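Local coordinates for NAD-dependent epimerase/dehydratase domain-containing protein (Ruegeria pomeroyi DSS-3, PDB 3IUS) that is of unknown function but probably binds NAD(P) through a Rossmann-type fold, as in the short-chain dehydrogenases/reductases and NAD-dependent epimerases/dehydratases, at residues F95-Y100 and A193-R198; L146-L151 and G202-V207; R171-P176 and V234-A239; F180-V185 and E211-Q216. All blocks are in the same frame, centred on the assembly; numbering follows the deposited sequence. Where two conformers were deposited one is given.

Contact 1: residues F95-Y100 and A193-R198; sequences FRWVGY and AASMAR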
loop_
_atom_site.group_PDB
_atom_site.type_symbol
_atom_site.label_atom_id
_atom_site.label_comp_id
_atom_site.label_asym_id
_atom_site.label_seq_id
_atom_site.Cartn_x
_atom_site.Cartn_y
_atom_site.Cartn_z
ATOM N N PHE A 95 9.839 -19.963 -6.828
ATOM C CA PHE A 95 9.571 -18.541 -6.980
ATOM C C PHE A 95 10.862 -17.758 -7.128
ATOM O O PHE A 95 11.887 -18.111 -6.546
ATOM C CB PHE A 95 8.784 -17.999 -5.782
ATOM C CG PHE A 95 7.517 -18.755 -5.498
ATOM C CD1 PHE A 95 6.464 -18.734 -6.401
ATOM C CD2 PHE A 95 7.378 -19.483 -4.328
ATOM C CE1 PHE A 95 5.293 -19.431 -6.143
ATOM C CE2 PHE A 95 6.213 -20.183 -4.062
ATOM C CZ PHE A 95 5.168 -20.156 -4.971
ATOM N N ARG A 96 10.813 -16.695 -7.917
ATOM C CA ARG A 96 11.944 -15.786 -8.033
ATOM C C ARG A 96 11.757 -14.605 -7.092
ATOM O O ARG A 96 12.715 -13.943 -6.702
ATOM C CB ARG A 96 12.095 -15.287 -9.471
ATOM C CG ARG A 96 13.061 -14.121 -9.616
ATOM C CD ARG A 96 13.239 -13.709 -11.066
ATOM N NE ARG A 96 14.058 -12.508 -11.196
ATOM C CZ ARG A 96 15.377 -12.484 -11.038
ATOM N NH1 ARG A 96 16.028 -13.596 -10.732
ATOM N NH2 ARG A 96 16.043 -11.347 -11.178
ATOM N N TRP A 97 10.510 -14.352 -6.717
ATOM C CA TRP A 97 10.208 -13.152 -5.968
ATOM C C TRP A 97 8.832 -13.267 -5.336
ATOM O O TRP A 97 7.890 -13.733 -5.971
ATOM C CB TRP A 97 10.257 -11.967 -6.926
ATOM C CG TRP A 97 9.970 -10.619 -6.339
ATOM C CD1 TRP A 97 10.881 -9.714 -5.873
ATOM C CD2 TRP A 97 8.685 -9.998 -6.207
ATOM N NE1 TRP A 97 10.239 -8.572 -5.445
ATOM C CE2 TRP A 97 8.890 -8.726 -5.635
ATOM C CE3 TRP A 97 7.382 -10.398 -6.507
ATOM C CZ2 TRP A 97 7.838 -7.846 -5.366
ATOM C CZ3 TRP A 97 6.337 -9.526 -6.232
ATOM C CH2 TRP A 97 6.575 -8.266 -5.671
ATOM N N VAL A 98 8.744 -12.877 -4.070
ATOM C CA VAL A 98 7.469 -12.778 -3.377
ATOM C C VAL A 98 7.378 -11.416 -2.708
ATOM O O VAL A 98 8.301 -10.995 -2.016
ATOM C CB VAL A 98 7.318 -13.879 -2.310
ATOM C CG1 VAL A 98 6.075 -13.629 -1.464
ATOM C CG2 VAL A 98 7.291 -15.267 -2.963
ATOM N N GLY A 99 6.270 -10.714 -2.914
ATOM C CA GLY A 99 6.104 -9.423 -2.286
ATOM C C GLY A 99 4.898 -9.402 -1.366
ATOM O O GLY A 99 3.788 -9.713 -1.794
ATOM N N TYR A 100 5.121 -9.064 -0.100
ATOM C CA TYR A 100 4.020 -8.857 0.829
ATOM C C TYR A 100 3.799 -7.372 1.025
ATOM O O TYR A 100 4.710 -6.652 1.431
ATOM C CB TYR A 100 4.280 -9.526 2.184
ATOM C CG TYR A 100 3.185 -9.229 3.186
ATOM C CD1 TYR A 100 1.913 -9.770 3.031
ATOM C CD2 TYR A 100 3.412 -8.391 4.271
ATOM C CE1 TYR A 100 0.899 -9.490 3.926
ATOM C CE2 TYR A 100 2.407 -8.109 5.174
ATOM C CZ TYR A 100 1.152 -8.665 5.000
ATOM O OH TYR A 100 0.146 -8.384 5.890
ATOM N N ALA A 193 7.938 -3.108 -9.367
ATOM C CA ALA A 193 8.650 -3.474 -10.583
ATOM C C ALA A 193 10.159 -3.496 -10.339
ATOM O O ALA A 193 10.845 -4.450 -10.730
ATOM C CB ALA A 193 8.287 -2.524 -11.722
ATOM N N ALA A 194 10.674 -2.465 -9.672
ATOM C CA ALA A 194 12.112 -2.386 -9.396
ATOM C C ALA A 194 12.593 -3.563 -8.550
ATOM O O ALA A 194 13.654 -4.144 -8.811
ATOM C CB ALA A 194 12.457 -1.066 -8.715
ATOM N N SER A 195 11.813 -3.917 -7.533
ATOM C CA SER A 195 12.170 -5.024 -6.652
ATOM C C SER A 195 12.134 -6.340 -7.416
ATOM O O SER A 195 13.032 -7.182 -7.270
ATOM C CB SER A 195 11.234 -5.079 -5.440
ATOM O OG SER A 195 11.568 -6.153 -4.581
HETATM N N MSE A 196 11.104 -6.521 -8.239
HETATM C CA MSE A 196 11.060 -7.687 -9.123
HETATM C C MSE A 196 12.354 -7.800 -9.933
HETATM O O MSE A 196 12.872 -8.896 -10.136
HETATM C CB MSE A 196 9.844 -7.632 -10.057
HETATM C CG MSE A 196 8.580 -8.265 -9.494
HETATM SE SE MSE A 196 6.943 -7.475 -10.221
HETATM C CE MSE A 196 5.670 -8.741 -9.492
ATOM N N ALA A 197 12.884 -6.662 -10.376
ATOM C CA ALA A 197 14.092 -6.652 -11.204
ATOM C C ALA A 197 15.373 -6.924 -10.412
ATOM O O ALA A 197 16.314 -7.537 -10.929
ATOM C CB ALA A 197 14.208 -5.336 -11.967
ATOM N N ARG A 198 15.411 -6.453 -9.167
ATOM C CA ARG A 198 16.555 -6.670 -8.283
ATOM C C ARG A 198 16.138 -7.358 -6.979
ATOM O O ARG A 198 16.114 -6.723 -5.923
ATOM C CB ARG A 198 17.239 -5.340 -7.936
ATOM C CG ARG A 198 17.753 -4.515 -9.109
ATOM C CD ARG A 198 18.449 -3.254 -8.587
ATOM N NE ARG A 198 18.690 -2.258 -9.631
ATOM C CZ ARG A 198 19.153 -1.029 -9.406
ATOM N NH1 ARG A 198 19.432 -0.634 -8.169
ATOM N NH2 ARG A 198 19.340 -0.192 -10.419
#
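One hydrogen bond grips the indole nitrogen of W97: NE1 gives its proton to OG of S195 at 2.9 Å. The bond is almost straight, with an N-H...O angle of 172°, and OG sits at the ring edge, in the plane of the indole. Both side chains start out the same way. CG of W97 is anti to its backbone N (chi1 -180°), which carries the ring from the strand over to the helix, and OG of S195 is likewise anti to its own N. In this Rossmann-type fold the tryptophan thus joins strand 97-103 of the parallel sheet to helix 185-197, which packs against that sheet. While S195 holds the edge, selenomethionine M196 takes a face. CG of M196 lies 3.8 Å from the centroid of the W97 six-membered ring, over its face, in a CH-pi contact. Extended beyond CG, the chain crosses the indole at about a right angle, so that SE of M196 makes a Met-aromatic contact 4.6 Å from that W97 centroid. CE of M196 then presses to 3.4 Å from CZ3 of W97. Over the opposite face, toward the rim, lies the backbone N of G99, and a CB on that residue would run into CH2 of W97. At the exposed margin the extended chain of R96 brings NH2 to 3.8 Å from O of A197, a loose approach near the guanidinium plane.

Contact 2: residues L146-L151 and G202-V207; sequences LHVFRL and GAVYNV
Strands 146-151 and 204-207 run parallel, their short axes 4.7 Å apart and 22° askew, in register from V148 opposite V204 to L151 opposite V207. Both belong to the central parallel sheet of the Rossmann-type fold. V148 and R150 each use both N and O in hydrogen bonds: V148 N donates to A203 O and V148 O accepts Y205 N at 2.8 Å, while R150 N donates to Y205 O and R150 O accepts V207 N. Farther back, G202 N gives a short hydrogen bond of 2.7 Å to L146 O. On the face with V148 and V204, the R150 chain runs extended from CG to NE, and its guanidinium lies flat over a methyl, with CZ 3.5 Å from CG1 of V204. The charged end is held from outside by a salt bridge to E135 and a hydrogen bond to Y107. An alanine in place of R150 would remove those polar links and would probably loosen the packing over V204. On the other face F149 and Y205 run alongside each other with ring planes only 20° apart, but so displaced that little of one ring lies over the other; they touch where CE1 of F149 comes 3.6 Å from CD2 of Y205. Farther along the same face, L151 lies beside V207, its CD2 3.8 Å from CB of the valine.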
loop_
_atom_site.group_PDB
_atom_site.type_symbol
_atom_site.label_atom_id
_atom_site.label_comp_id
_atom_site.label_asym_id
_atom_site.label_seq_id
_atom_site.Cartn_x
_atom_site.Cartn_y
_atom_site.Cartn_z
ATOM N N LEU A 146 11.302 -13.491 -0.067
ATOM C CA LEU A 146 10.316 -12.549 0.456
ATOM C C LEU A 146 10.808 -11.109 0.480
ATOM O O LEU A 146 11.957 -10.834 0.814
ATOM C CB LEU A 146 9.900 -12.958 1.873
ATOM C CG LEU A 146 8.940 -11.982 2.553
ATOM C CD1 LEU A 146 7.556 -12.048 1.901
ATOM C CD2 LEU A 146 8.869 -12.247 4.044
ATOM N N HIS A 147 9.909 -10.187 0.145
ATOM C CA HIS A 147 10.189 -8.768 0.214
ATOM C C HIS A 147 8.963 -8.170 0.845
ATOM O O HIS A 147 7.852 -8.512 0.458
ATOM C CB HIS A 147 10.409 -8.186 -1.185
ATOM C CG HIS A 147 11.496 -8.877 -1.952
ATOM N ND1 HIS A 147 11.337 -10.135 -2.491
ATOM C CD2 HIS A 147 12.759 -8.494 -2.253
ATOM C CE1 HIS A 147 12.457 -10.497 -3.093
ATOM N NE2 HIS A 147 13.335 -9.520 -2.966
ATOM N N VAL A 148 9.173 -7.324 1.846
ATOM C CA VAL A 148 8.072 -6.666 2.534
ATOM C C VAL A 148 8.052 -5.196 2.164
ATOM O O VAL A 148 9.075 -4.513 2.230
ATOM C CB VAL A 148 8.199 -6.805 4.063
ATOM C CG1 VAL A 148 7.183 -5.900 4.768
ATOM C CG2 VAL A 148 8.024 -8.265 4.485
ATOM N N PHE A 149 6.872 -4.706 1.797
ATOM C CA PHE A 149 6.713 -3.320 1.399
ATOM C C PHE A 149 5.736 -2.656 2.337
ATOM O O PHE A 149 4.551 -2.969 2.322
ATOM C CB PHE A 149 6.209 -3.233 -0.048
ATOM C CG PHE A 149 7.126 -3.882 -1.043
ATOM C CD1 PHE A 149 8.143 -3.155 -1.640
ATOM C CD2 PHE A 149 6.981 -5.224 -1.366
ATOM C CE1 PHE A 149 9.000 -3.755 -2.546
ATOM C CE2 PHE A 149 7.831 -5.826 -2.274
ATOM C CZ PHE A 149 8.838 -5.087 -2.865
ATOM N N ARG A 150 6.246 -1.757 3.173
ATOM C CA ARG A 150 5.411 -1.037 4.116
ATOM C C ARG A 150 4.872 0.214 3.444
ATOM O O ARG A 150 5.573 1.215 3.283
ATOM C CB ARG A 150 6.184 -0.736 5.407
ATOM C CG ARG A 150 6.777 -2.016 6.023
ATOM C CD ARG A 150 7.555 -1.780 7.319
ATOM N NE ARG A 150 7.920 -3.057 7.935
ATOM C CZ ARG A 150 8.930 -3.227 8.787
ATOM N NH1 ARG A 150 9.695 -2.194 9.125
ATOM N NH2 ARG A 150 9.179 -4.431 9.292
ATOM N N LEU A 151 3.612 0.128 3.037
ATOM C CA LEU A 151 2.979 1.163 2.232
ATOM C C LEU A 151 2.422 2.271 3.107
ATOM O O LEU A 151 1.832 2.011 4.152
ATOM C CB LEU A 151 1.859 0.561 1.378
ATOM C CG LEU A 151 2.206 -0.602 0.450
ATOM C CD1 LEU A 151 0.964 -1.090 -0.299
ATOM C CD2 LEU A 151 3.298 -0.205 -0.530
ATOM N N GLY A 202 14.372 -11.236 1.862
ATOM C CA GLY A 202 14.362 -10.794 3.245
ATOM C C GLY A 202 14.273 -9.287 3.436
ATOM O O GLY A 202 14.049 -8.812 4.548
ATOM N N ALA A 203 14.435 -8.534 2.353
ATOM C CA ALA A 203 14.495 -7.081 2.437
ATOM C C ALA A 203 13.142 -6.495 2.809
ATOM O O ALA A 203 12.113 -7.027 2.424
ATOM C CB ALA A 203 14.977 -6.491 1.129
ATOM N N VAL A 204 13.181 -5.408 3.574
ATOM C CA VAL A 204 12.005 -4.605 3.896
ATOM C C VAL A 204 12.209 -3.209 3.318
ATOM O O VAL A 204 13.290 -2.635 3.442
ATOM C CB VAL A 204 11.816 -4.492 5.420
ATOM C CG1 VAL A 204 10.593 -3.639 5.750
ATOM C CG2 VAL A 204 11.683 -5.864 6.041
ATOM N N TYR A 205 11.168 -2.642 2.707
ATOM C CA TYR A 205 11.264 -1.321 2.106
ATOM C C TYR A 205 10.081 -0.497 2.547
ATOM O O TYR A 205 8.947 -0.939 2.399
ATOM C CB TYR A 205 11.205 -1.399 0.580
ATOM C CG TYR A 205 12.215 -2.333 -0.034
ATOM C CD1 TYR A 205 13.491 -1.893 -0.344
ATOM C CD2 TYR A 205 11.882 -3.648 -0.318
ATOM C CE1 TYR A 205 14.421 -2.748 -0.908
ATOM C CE2 TYR A 205 12.802 -4.511 -0.881
ATOM C CZ TYR A 205 14.064 -4.054 -1.183
ATOM O OH TYR A 205 14.980 -4.922 -1.740
ATOM N N ASN A 206 10.357 0.683 3.087
ATOM C CA ASN A 206 9.316 1.691 3.285
ATOM C C ASN A 206 8.924 2.278 1.939
ATOM O O ASN A 206 9.788 2.642 1.147
ATOM C CB ASN A 206 9.821 2.826 4.168
ATOM C CG ASN A 206 10.009 2.416 5.602
ATOM O OD1 ASN A 206 10.735 3.075 6.351
ATOM N ND2 ASN A 206 9.366 1.330 6.000
ATOM N N VAL A 207 7.624 2.412 1.684
ATOM C CA VAL A 207 7.176 2.950 0.410
ATOM C C VAL A 207 6.283 4.141 0.680
ATOM O O VAL A 207 5.085 3.994 0.895
ATOM C CB VAL A 207 6.446 1.897 -0.456
ATOM C CG1 VAL A 207 6.120 2.480 -1.821
ATOM C CG2 VAL A 207 7.315 0.650 -0.617
#

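Contact 3: residues R171-P176 and V234-A239; sequences RRIIKP and VDFDKA
Backbone hydrogen bonds come first. I173 pairs with V234 and I174 with D235 in a small parallel sheet of two strands, where V234 N donates to R172 O at 2.8 Å and I174 N to V234 O at 2.9 Å. F236 N adds a hydrogen bond to I174 O just as 234-239 turns into a 3-10 stretch, with the donor 48° above the carbonyl plane. The polar side-chain bond is made by R171, bent at chi2 and chi3: NH2 gives a nearly straight hydrogen bond of 3.0 Å to A239 O, which lies in the guanidinium plane. The apolar group gathers on one face of the sheet. I173 CD1 packs 3.7 Å from A239 CB and only 3.3 Å from V234 CG1, closer than two methyls normally sit, and V234 CG1 also lies over one face of the R171 guanidinium. The aromatic contact belongs to K175, whose CD stands over the face of F236, 3.7 Å from the ring centroid, in a CH-pi interaction. NZ is hydrogen-bonded to Y249 O and is at most a weak cation-pi partner. R171 contributes a guanidinium face and an N-H to a carbonyl, K175 its methylene chain, so the contact is held by carbonyls and apolar surface, and no salt bridge crosses it.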
loop_
_atom_site.group_PDB
_atom_site.type_symbol
_atom_site.label_atom_id
_atom_site.label_comp_id
_atom_site.label_asym_id
_atom_site.label_seq_id
_atom_site.Cartn_x
_atom_site.Cartn_y
_atom_site.Cartn_z
ATOM N N ARG A 171 -14.541 18.307 6.742
ATOM C CA ARG A 171 -13.934 19.090 7.806
ATOM C C ARG A 171 -12.460 18.747 7.934
ATOM O O ARG A 171 -12.046 17.627 7.637
ATOM C CB ARG A 171 -14.668 18.841 9.127
ATOM C CG ARG A 171 -14.945 17.372 9.404
ATOM C CD ARG A 171 -16.346 17.160 9.967
ATOM N NE ARG A 171 -16.449 17.462 11.393
ATOM C CZ ARG A 171 -16.159 16.601 12.364
ATOM N NH1 ARG A 171 -15.728 15.379 12.064
ATOM N NH2 ARG A 171 -16.290 16.960 13.636
ATOM N N ARG A 172 -11.667 19.722 8.357
ATOM C CA ARG A 172 -10.246 19.493 8.573
ATOM C C ARG A 172 -9.993 19.253 10.056
ATOM O O ARG A 172 -10.197 20.144 10.880
ATOM C CB ARG A 172 -9.421 20.675 8.049
ATOM C CG ARG A 172 -9.430 20.805 6.527
ATOM C CD ARG A 172 -8.646 22.019 6.045
ATOM N NE ARG A 172 -9.224 23.261 6.551
ATOM C CZ ARG A 172 -8.560 24.146 7.286
ATOM N NH1 ARG A 172 -7.282 23.935 7.580
ATOM N NH2 ARG A 172 -9.168 25.247 7.708
ATOM N N ILE A 173 -9.568 18.039 10.396
ATOM C CA ILE A 173 -9.277 17.691 11.781
ATOM C C ILE A 173 -7.863 18.125 12.143
ATOM O O ILE A 173 -6.892 17.695 11.511
ATOM C CB ILE A 173 -9.398 16.173 12.025
ATOM C CG1 ILE A 173 -10.744 15.645 11.523
ATOM C CG2 ILE A 173 -9.183 15.849 13.494
ATOM C CD1 ILE A 173 -11.942 16.276 12.192
ATOM N N ILE A 174 -7.746 18.954 13.174
ATOM C CA ILE A 174 -6.450 19.494 13.581
ATOM C C ILE A 174 -5.880 18.827 14.837
ATOM O O ILE A 174 -6.330 19.086 15.942
ATOM C CB ILE A 174 -6.533 21.018 13.810
ATOM C CG1 ILE A 174 -7.227 21.697 12.633
ATOM C CG2 ILE A 174 -5.145 21.607 14.022
ATOM C CD1 ILE A 174 -6.490 21.523 11.327
ATOM N N LYS A 175 -4.885 17.956 14.666
ATOM C CA LYS A 175 -4.160 17.401 15.799
ATOM C C LYS A 175 -2.765 18.011 15.777
ATOM O O LYS A 175 -2.042 17.860 14.790
ATOM C CB LYS A 175 -4.040 15.880 15.670
ATOM C CG LYS A 175 -3.168 15.226 16.735
ATOM C CD LYS A 175 -3.965 14.908 17.982
ATOM C CE LYS A 175 -3.087 14.325 19.078
ATOM N NZ LYS A 175 -2.410 13.070 18.673
ATOM N N PRO A 176 -2.381 18.701 16.862
ATOM C CA PRO A 176 -1.112 19.432 16.879
ATOM C C PRO A 176 0.056 18.505 16.570
ATOM O O PRO A 176 0.159 17.438 17.175
ATOM C CB PRO A 176 -1.012 19.928 18.326
ATOM C CG PRO A 176 -2.407 19.938 18.823
ATOM C CD PRO A 176 -3.072 18.772 18.161
ATOM N N VAL A 234 -11.625 21.760 12.719
ATOM C CA VAL A 234 -12.105 21.402 14.047
ATOM C C VAL A 234 -10.974 20.752 14.826
ATOM O O VAL A 234 -10.245 19.914 14.282
ATOM C CB VAL A 234 -13.302 20.436 13.972
ATOM C CG1 VAL A 234 -13.042 19.342 12.948
ATOM C CG2 VAL A 234 -13.595 19.841 15.340
ATOM N N ASP A 235 -10.820 21.143 16.090
ATOM C CA ASP A 235 -9.761 20.587 16.924
ATOM C C ASP A 235 -9.993 19.104 17.162
ATOM O O ASP A 235 -11.107 18.670 17.442
ATOM C CB ASP A 235 -9.665 21.324 18.263
ATOM C CG ASP A 235 -8.918 22.642 18.156
ATOM O OD1 ASP A 235 -8.992 23.439 19.115
ATOM O OD2 ASP A 235 -8.247 22.880 17.125
ATOM N N PHE A 236 -8.923 18.327 17.043
ATOM C CA PHE A 236 -8.988 16.889 17.229
ATOM C C PHE A 236 -9.768 16.479 18.482
ATOM O O PHE A 236 -10.630 15.604 18.426
ATOM C CB PHE A 236 -7.568 16.317 17.263
ATOM C CG PHE A 236 -7.482 14.940 17.836
ATOM C CD1 PHE A 236 -7.016 14.745 19.123
ATOM C CD2 PHE A 236 -7.865 13.839 17.090
ATOM C CE1 PHE A 236 -6.928 13.477 19.660
ATOM C CE2 PHE A 236 -7.780 12.566 17.620
ATOM C CZ PHE A 236 -7.310 12.384 18.909
ATOM N N ASP A 237 -9.467 17.115 19.608
ATOM C CA ASP A 237 -10.112 16.766 20.871
ATOM C C ASP A 237 -11.544 17.312 20.975
ATOM O O ASP A 237 -12.164 17.252 22.038
ATOM C CB ASP A 237 -9.262 17.232 22.060
ATOM C CG ASP A 237 -9.422 18.720 22.353
ATOM O OD1 ASP A 237 -9.307 19.544 21.418
ATOM O OD2 ASP A 237 -9.656 19.061 23.532
ATOM N N LYS A 238 -12.066 17.832 19.869
ATOM C CA LYS A 238 -13.435 18.343 19.834
ATOM C C LYS A 238 -14.235 17.777 18.664
ATOM O O LYS A 238 -15.389 18.144 18.461
ATOM C CB LYS A 238 -13.451 19.875 19.761
ATOM C CG LYS A 238 -13.518 20.582 21.104
ATOM C CD LYS A 238 -12.153 21.060 21.567
ATOM C CE LYS A 238 -12.270 21.885 22.846
ATOM N NZ LYS A 238 -10.983 22.515 23.249
ATOM N N ALA A 239 -13.622 16.879 17.899
ATOM C CA ALA A 239 -14.209 16.418 16.641
ATOM C C ALA A 239 -15.237 15.292 16.793
ATOM O O ALA A 239 -15.854 14.874 15.809
ATOM C CB ALA A 239 -13.103 15.993 15.672
#

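Contact 4: residues F180-V185 and E211-Q216; sequences FSRIHV and EPVPPQ
F180 carries most of this contact, starting from its main chain: N gives a hydrogen bond to V213 O at 2.7 Å and O accepts one from V213 N at 3.1 Å, a single antiparallel hydrogen-bonded pair. F180 CB is 4.0 Å from V213 O. CG stands beside the backbone N and anti to the carbonyl carbon (chi1 -71°), and that swing brings the ring round to P215, which it crosses at about a right angle. F180 CD2 comes 3.5 Å from P215 CB, and one atom farther out F180 CE2 is equally close, 3.5 Å, to P215 CG. The ring also meets Y249 edge-to-face. An alanine in place of F180 would take away the whole ring and would probably leave P215 and Y249 less firmly packed, although the two backbone hydrogen bonds could remain. Farther along, R182 CD rests 3.7 Å from V213 CG1, and the guanidinium forms a cation-pi pair with Y155. A water accepts a hydrogen bond from R182 N at 2.9 Å and makes a weak one to E211 O. The arrangement is an isolated antiparallel bridge: the chain leading into strand 182-184 of the Rossmann-type sheet is laid against the proline-rich run that enters helix 215-226.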
loop_
_atom_site.group_PDB
_atom_site.type_symbol
_atom_site.label_atom_id
_atom_site.label_comp_id
_atom_site.label_asym_id
_atom_site.label_seq_id
_atom_site.Cartn_x
_atom_site.Cartn_y
_atom_site.Cartn_z
ATOM N N PHE A 180 0.795 12.774 8.295
ATOM C CA PHE A 180 0.566 11.443 7.741
ATOM C C PHE A 180 1.484 11.168 6.553
ATOM O O PHE A 180 1.878 12.080 5.833
ATOM C CB PHE A 180 -0.891 11.261 7.314
ATOM C CG PHE A 180 -1.851 11.168 8.459
ATOM C CD1 PHE A 180 -1.538 10.429 9.586
ATOM C CD2 PHE A 180 -3.081 11.797 8.395
ATOM C CE1 PHE A 180 -2.430 10.332 10.640
ATOM C CE2 PHE A 180 -3.978 11.705 9.445
ATOM C CZ PHE A 180 -3.649 10.976 10.569
ATOM N N SER A 181 1.840 9.906 6.355
ATOM C CA SER A 181 2.628 9.559 5.193
ATOM C C SER A 181 1.722 9.179 4.034
ATOM O O SER A 181 0.702 8.505 4.220
ATOM C CB SER A 181 3.561 8.389 5.508
ATOM O OG SER A 181 4.255 8.624 6.711
ATOM N N ARG A 182 2.115 9.603 2.836
ATOM C CA ARG A 182 1.383 9.287 1.616
ATOM C C ARG A 182 2.285 8.702 0.538
ATOM O O ARG A 182 3.480 8.984 0.498
ATOM C CB ARG A 182 0.741 10.546 1.042
ATOM C CG ARG A 182 0.228 11.532 2.062
ATOM C CD ARG A 182 -0.611 12.587 1.365
ATOM N NE ARG A 182 -1.677 11.966 0.582
ATOM C CZ ARG A 182 -2.252 12.514 -0.486
ATOM N NH1 ARG A 182 -1.871 13.707 -0.923
ATOM N NH2 ARG A 182 -3.207 11.862 -1.125
ATOM N N ILE A 183 1.682 7.935 -0.367
ATOM C CA ILE A 183 2.364 7.431 -1.554
ATOM C C ILE A 183 1.401 7.347 -2.743
ATOM O O ILE A 183 0.267 6.901 -2.599
ATOM C CB ILE A 183 3.000 6.050 -1.288
ATOM C CG1 ILE A 183 3.888 5.625 -2.461
ATOM C CG2 ILE A 183 1.925 4.999 -1.004
ATOM C CD1 ILE A 183 5.167 6.418 -2.588
ATOM N N HIS A 184 1.854 7.799 -3.908
ATOM C CA HIS A 184 1.058 7.713 -5.128
ATOM C C HIS A 184 1.131 6.293 -5.671
ATOM O O HIS A 184 2.203 5.678 -5.679
ATOM C CB HIS A 184 1.554 8.708 -6.179
ATOM C CG HIS A 184 0.663 8.808 -7.376
ATOM N ND1 HIS A 184 -0.110 9.920 -7.638
ATOM C CD2 HIS A 184 0.409 7.929 -8.374
ATOM C CE1 HIS A 184 -0.796 9.722 -8.751
ATOM N NE2 HIS A 184 -0.497 8.523 -9.216
ATOM N N VAL A 185 -0.009 5.770 -6.113
ATOM C CA VAL A 185 -0.088 4.383 -6.566
ATOM C C VAL A 185 0.882 4.066 -7.713
ATOM O O VAL A 185 1.414 2.946 -7.799
ATOM C CB VAL A 185 -1.545 3.984 -6.927
ATOM C CG1 VAL A 185 -2.052 4.782 -8.128
ATOM C CG2 VAL A 185 -1.652 2.481 -7.160
ATOM N N GLU A 211 7.550 13.808 1.713
ATOM C CA GLU A 211 7.022 14.885 2.538
ATOM C C GLU A 211 5.864 14.474 3.445
ATOM O O GLU A 211 4.695 14.542 3.050
ATOM C CB GLU A 211 6.617 16.069 1.661
ATOM C CG GLU A 211 6.123 17.265 2.445
ATOM C CD GLU A 211 5.981 18.509 1.590
ATOM O OE1 GLU A 211 6.502 18.522 0.458
ATOM O OE2 GLU A 211 5.349 19.479 2.058
ATOM N N PRO A 212 6.195 14.026 4.667
ATOM C CA PRO A 212 5.169 13.835 5.690
ATOM C C PRO A 212 4.347 15.105 5.772
ATOM O O PRO A 212 4.921 16.191 5.822
ATOM C CB PRO A 212 5.988 13.662 6.961
ATOM C CG PRO A 212 7.246 12.999 6.485
ATOM C CD PRO A 212 7.519 13.546 5.110
ATOM N N VAL A 213 3.034 14.964 5.781
ATOM C CA VAL A 213 2.178 16.132 5.650
ATOM C C VAL A 213 0.992 16.075 6.599
ATOM O O VAL A 213 0.379 15.030 6.782
ATOM C CB VAL A 213 1.703 16.296 4.183
ATOM C CG1 VAL A 213 0.913 15.075 3.720
ATOM C CG2 VAL A 213 0.869 17.557 4.024
ATOM N N PRO A 214 0.670 17.212 7.228
ATOM C CA PRO A 214 -0.560 17.295 8.019
ATOM C C PRO A 214 -1.757 17.046 7.106
ATOM O O PRO A 214 -1.840 17.669 6.048
ATOM C CB PRO A 214 -0.560 18.746 8.509
ATOM C CG PRO A 214 0.886 19.159 8.475
ATOM C CD PRO A 214 1.461 18.451 7.284
ATOM N N PRO A 215 -2.660 16.131 7.497
ATOM C CA PRO A 215 -3.797 15.740 6.661
ATOM C C PRO A 215 -4.626 16.956 6.254
ATOM O O PRO A 215 -5.167 16.995 5.153
ATOM C CB PRO A 215 -4.611 14.824 7.591
ATOM C CG PRO A 215 -4.098 15.138 8.983
ATOM C CD PRO A 215 -2.649 15.376 8.761
ATOM N N GLN A 216 -4.693 17.945 7.135
ATOM C CA GLN A 216 -5.492 19.145 6.862
ATOM C C GLN A 216 -4.914 19.974 5.713
ATOM O O GLN A 216 -5.623 20.767 5.092
ATOM C CB GLN A 216 -5.657 20.005 8.123
ATOM C CG GLN A 216 -4.372 20.621 8.674
ATOM C CD GLN A 216 -3.676 19.719 9.685
ATOM O OE1 GLN A 216 -3.802 18.505 9.628
ATOM N NE2 GLN A 216 -2.952 20.321 10.626
HETATM O O HOH W 1 4.105 11.642 2.958
#

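How the contacts relate
Contacts 1 and 2 are buried and share the parallel sheet: strands 97-103 and 146-155 are neighbours in it, V98 O and Y100 N probably form hydrogen bonds with the main chain of H147, and W97 packs on H147. Contact 1 works through an indole and its neighbours, contact 2 through regular strand-to-strand hydrogen bonds. Contact 4 reaches the same sheet through strand 182-184 but is a surface contact, with only one bridge and a water. I183 of contact 4 meets V207 of contact 2. Contact 3, a surface pair about 40 Å from contact 1 between centres, belongs to a separate two-stranded sheet and relies more on arginine and lysine. It touches contact 4 at Q216, where R172 and I174 pack.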